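Local atomic coordinates of L-lactate dehydrogenase (Trichomonas vaginalis, PDB entry 4UUL), a protein that catalyses the NAD-dependent interconversion of pyruvate and L-lactate and belongs to the lactate/malate dehydrogenase superfamily. Residues B[170-183]-B[191-203]. The protein carries 1 engineered substitution. Residues are numbered along the deposited sequence; the frame is centred on the assembly and turned at random. Where two conformers were deposited one is given.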
# COMPACT_ATOMS: atom_id res chain seq x y z
N LEU B 170 -10.67 -12.26 23.32
CA LEU B 170 -11.79 -13.20 23.36
C LEU B 170 -11.58 -14.48 22.54
O LEU B 170 -12.41 -15.38 22.61
CB LEU B 170 -13.02 -12.48 22.82
CG LEU B 170 -13.56 -11.30 23.64
CD1 LEU B 170 -14.51 -10.48 22.77
CD2 LEU B 170 -14.27 -11.76 24.91
N GLY B 171 -10.52 -14.54 21.75
CA GLY B 171 -10.24 -15.70 20.91
C GLY B 171 -11.26 -15.89 19.80
O GLY B 171 -11.66 -17.01 19.49
N VAL B 172 -11.67 -14.79 19.19
CA VAL B 172 -12.55 -14.82 18.02
C VAL B 172 -11.92 -13.98 16.92
O VAL B 172 -10.92 -13.31 17.16
CB VAL B 172 -13.99 -14.33 18.37
CG1 VAL B 172 -14.61 -15.24 19.46
CG2 VAL B 172 -14.01 -12.85 18.78
N ASP B 173 -12.51 -14.03 15.72
CA ASP B 173 -12.13 -13.19 14.59
C ASP B 173 -12.71 -11.80 14.78
O ASP B 173 -13.71 -11.61 15.47
CB ASP B 173 -12.72 -13.74 13.30
CG ASP B 173 -12.01 -14.99 12.82
OD1 ASP B 173 -11.14 -15.52 13.54
OD2 ASP B 173 -12.34 -15.42 11.70
N VAL B 174 -12.09 -10.79 14.18
CA VAL B 174 -12.66 -9.44 14.27
C VAL B 174 -14.08 -9.35 13.73
O VAL B 174 -14.88 -8.59 14.27
CB VAL B 174 -11.77 -8.33 13.60
CG1 VAL B 174 -10.46 -8.14 14.37
CG2 VAL B 174 -11.49 -8.61 12.16
N LYS B 175 -14.43 -10.14 12.73
CA LYS B 175 -15.79 -10.10 12.21
C LYS B 175 -16.86 -10.53 13.21
O LYS B 175 -18.05 -10.25 13.00
CB LYS B 175 -15.93 -10.99 10.99
CG LYS B 175 -15.79 -12.47 11.32
CD LYS B 175 -16.13 -13.32 10.12
CE LYS B 175 -15.90 -14.82 10.39
NZ LYS B 175 -16.72 -15.42 11.46
N ASP B 176 -16.45 -11.21 14.28
CA ASP B 176 -17.39 -11.70 15.27
C ASP B 176 -17.53 -10.80 16.49
O ASP B 176 -18.17 -11.19 17.45
CB ASP B 176 -17.01 -13.11 15.68
CG ASP B 176 -17.32 -14.11 14.58
OD1 ASP B 176 -18.44 -13.99 13.99
OD2 ASP B 176 -16.47 -14.95 14.28
N VAL B 177 -16.92 -9.61 16.43
CA VAL B 177 -17.06 -8.60 17.48
C VAL B 177 -17.82 -7.47 16.82
O VAL B 177 -17.65 -7.23 15.64
CB VAL B 177 -15.71 -8.13 18.00
CG1 VAL B 177 -15.86 -7.07 19.08
CG2 VAL B 177 -14.90 -9.32 18.51
N HIS B 178 -18.67 -6.79 17.59
CA HIS B 178 -19.57 -5.78 17.07
C HIS B 178 -19.69 -4.61 18.03
O HIS B 178 -19.70 -4.80 19.23
CB HIS B 178 -20.97 -6.40 16.89
CG HIS B 178 -20.96 -7.62 16.04
ND1 HIS B 178 -21.00 -7.56 14.66
CD2 HIS B 178 -20.88 -8.92 16.36
CE1 HIS B 178 -20.96 -8.80 14.18
NE2 HIS B 178 -20.88 -9.64 15.19
N ASP B 179 -19.82 -3.43 17.45
CA ASP B 179 -20.23 -2.22 18.18
C ASP B 179 -19.23 -1.73 19.21
O ASP B 179 -19.62 -1.15 20.23
CB ASP B 179 -21.62 -2.39 18.79
CG ASP B 179 -22.67 -2.59 17.75
OD1 ASP B 179 -22.56 -2.03 16.64
OD2 ASP B 179 -23.62 -3.33 18.04
N ILE B 180 -17.94 -1.89 18.94
CA ILE B 180 -16.90 -1.11 19.63
C ILE B 180 -16.89 0.31 19.07
O ILE B 180 -16.97 0.49 17.87
CB ILE B 180 -15.52 -1.77 19.47
CG1 ILE B 180 -15.51 -3.13 20.15
CG2 ILE B 180 -14.43 -0.84 19.99
CD1 ILE B 180 -14.21 -3.89 19.94
N ILE B 181 -16.80 1.32 19.95
CA ILE B 181 -16.85 2.69 19.49
C ILE B 181 -15.73 3.49 20.14
O ILE B 181 -15.44 3.31 21.32
CB ILE B 181 -18.19 3.35 19.91
CG1 ILE B 181 -19.38 2.50 19.45
CG2 ILE B 181 -18.26 4.80 19.40
CD1 ILE B 181 -20.65 2.91 20.14
N VAL B 182 -15.14 4.40 19.36
CA VAL B 182 -14.19 5.36 19.91
C VAL B 182 -14.88 6.73 19.87
O VAL B 182 -15.30 7.17 18.80
CB VAL B 182 -12.89 5.37 19.08
CG1 VAL B 182 -12.10 6.50 19.48
CG2 VAL B 182 -12.19 4.05 19.28
N TRP B 183 -15.08 7.34 21.04
CA TRP B 183 -15.81 8.59 21.11
C TRP B 183 -14.88 9.77 21.47
O TRP B 183 -13.92 9.59 22.23
CB TRP B 183 -16.88 8.58 22.22
CG TRP B 183 -17.90 7.50 22.27
CD1 TRP B 183 -17.74 6.23 22.73
CD2 TRP B 183 -19.30 7.64 21.97
NE1 TRP B 183 -18.95 5.57 22.74
CE2 TRP B 183 -19.92 6.41 22.28
CE3 TRP B 183 -20.08 8.69 21.46
CZ2 TRP B 183 -21.29 6.22 22.12
CZ3 TRP B 183 -21.45 8.50 21.36
CH2 TRP B 183 -22.03 7.28 21.67
N VAL B 191 -12.34 8.11 24.36
CA VAL B 191 -13.16 7.11 25.04
C VAL B 191 -13.21 5.84 24.17
O VAL B 191 -13.89 5.82 23.13
CB VAL B 191 -14.58 7.63 25.28
CG1 VAL B 191 -15.29 6.60 26.15
CG2 VAL B 191 -14.57 8.99 25.95
N ALA B 192 -12.50 4.79 24.58
CA ALA B 192 -12.55 3.49 23.88
C ALA B 192 -13.64 2.69 24.62
O ALA B 192 -13.42 2.10 25.69
CB ALA B 192 -11.18 2.82 23.93
N ASP B 193 -14.83 2.74 24.07
CA ASP B 193 -16.03 2.23 24.70
C ASP B 193 -16.34 0.80 24.28
O ASP B 193 -16.53 0.51 23.08
CB ASP B 193 -17.18 3.13 24.27
CG ASP B 193 -18.55 2.71 24.80
OD1 ASP B 193 -18.62 2.03 25.84
OD2 ASP B 193 -19.55 3.12 24.16
N LEU B 194 -16.34 -0.09 25.26
CA LEU B 194 -16.72 -1.47 25.09
C LEU B 194 -18.10 -1.77 25.63
O LEU B 194 -18.51 -2.93 25.60
CB LEU B 194 -15.70 -2.39 25.75
CG LEU B 194 -14.28 -2.30 25.21
CD1 LEU B 194 -13.35 -3.35 25.87
CD2 LEU B 194 -14.21 -2.37 23.65
N THR B 195 -18.78 -0.78 26.18
CA THR B 195 -20.06 -1.04 26.88
C THR B 195 -21.24 -1.40 25.98
O THR B 195 -22.23 -1.92 26.49
CB THR B 195 -20.47 0.10 27.82
OG1 THR B 195 -20.84 1.23 27.06
CG2 THR B 195 -19.36 0.45 28.76
N GLN B 196 -21.13 -1.15 24.67
CA GLN B 196 -22.14 -1.58 23.72
C GLN B 196 -21.78 -2.92 23.09
O GLN B 196 -22.62 -3.56 22.47
CB GLN B 196 -22.29 -0.62 22.55
CG GLN B 196 -21.96 0.85 22.83
CD GLN B 196 -22.94 1.52 23.77
OE1 GLN B 196 -24.15 1.14 23.89
NE2 GLN B 196 -22.47 2.59 24.39
N ALA B 197 -20.53 -3.33 23.22
CA ALA B 197 -20.00 -4.33 22.31
C ALA B 197 -20.50 -5.74 22.60
O ALA B 197 -20.69 -6.15 23.76
CB ALA B 197 -18.49 -4.32 22.37
N THR B 198 -20.71 -6.47 21.52
CA THR B 198 -21.09 -7.87 21.61
C THR B 198 -20.12 -8.71 20.79
O THR B 198 -19.35 -8.20 19.98
CB THR B 198 -22.51 -8.14 21.09
OG1 THR B 198 -22.68 -7.57 19.78
CG2 THR B 198 -23.56 -7.55 22.06
N PHE B 199 -20.11 -10.02 21.06
CA PHE B 199 -19.30 -10.93 20.28
C PHE B 199 -20.01 -12.27 20.19
O PHE B 199 -20.78 -12.64 21.07
CB PHE B 199 -17.90 -11.08 20.88
CG PHE B 199 -17.84 -11.88 22.15
CD1 PHE B 199 -18.28 -11.38 23.36
CD2 PHE B 199 -17.34 -13.18 22.12
CE1 PHE B 199 -18.24 -12.16 24.50
CE2 PHE B 199 -17.30 -13.95 23.26
CZ PHE B 199 -17.73 -13.42 24.45
N THR B 200 -19.70 -13.00 19.13
CA THR B 200 -20.27 -14.29 18.87
C THR B 200 -19.13 -15.29 18.94
O THR B 200 -18.13 -15.17 18.24
CB THR B 200 -20.87 -14.36 17.45
OG1 THR B 200 -21.88 -13.35 17.31
CG2 THR B 200 -21.46 -15.74 17.16
N LYS B 201 -19.32 -16.33 19.73
CA LYS B 201 -18.34 -17.39 19.86
C LYS B 201 -19.14 -18.67 20.00
O LYS B 201 -19.98 -18.81 20.90
CB LYS B 201 -17.46 -17.16 21.09
CG LYS B 201 -16.19 -17.97 21.08
CD LYS B 201 -15.32 -17.68 22.32
CE LYS B 201 -13.96 -18.35 22.17
NZ LYS B 201 -13.02 -18.04 23.29
N GLU B 202 -18.90 -19.59 19.08
CA GLU B 202 -19.54 -20.89 19.13
C GLU B 202 -21.05 -20.75 19.20
O GLU B 202 -21.72 -21.47 19.93
CB GLU B 202 -18.96 -21.71 20.30
CG GLU B 202 -17.48 -22.03 20.06
CD GLU B 202 -16.71 -22.38 21.30
OE1 GLU B 202 -17.28 -23.07 22.18
OE2 GLU B 202 -15.50 -22.03 21.37
N GLY B 203 -21.59 -19.80 18.44
CA GLY B 203 -23.03 -19.64 18.28
C GLY B 203 -23.74 -18.96 19.41
O GLY B 203 -24.97 -18.87 19.40
O HOH W 1 -16.85 -16.80 16.61
O HOH W 2 -21.01 -12.38 14.84
O HOH W 3 -18.97 -0.72 22.86
O HOH W 4 -23.51 -4.99 20.13
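Strand 177-183 pairs antiparallel with 191-193, as a beta hairpin, through I181-D193 and W183-V191 and with 198-201 through H178-T198, all hydrogen-bonded pairs, and the register shifts by two where the 194-197 turn intervenes. The V182 side chain lies about 6 Å from that of H186, the predicted proton acceptor. On the face carrying W183 and D193, indole and carboxylate lie alongside, planes 38° apart, and W183 NE1 donates to D193 OD2 (2.9 Å) from the anti side, 26° out of the carboxylate plane. The syn lone pair of OD2 takes Q196 NE2 (3.0 Å), which also reaches K304 O; OD1 accepts T195 OG1 and, in an Asx turn, T195 N, so four donors fix this buried carboxylate. Water 3 donates to D179 O and D193 O. At the other end, F199 chi1 of 73° places CG between its backbone N and carbonyl carbon, turning a ring face to L170 CD2, 4.0 Å from the centroid. K201 extends past V172 CG1, and its NZ donates to L170 O (2.8 Å), beside the Schellman motif at G171. Strand 204-207 completes this four-stranded sheet of the alpha/beta C-terminal domain; helix 208-211 packs on F199, and helix 307-337 covers W183 and D193.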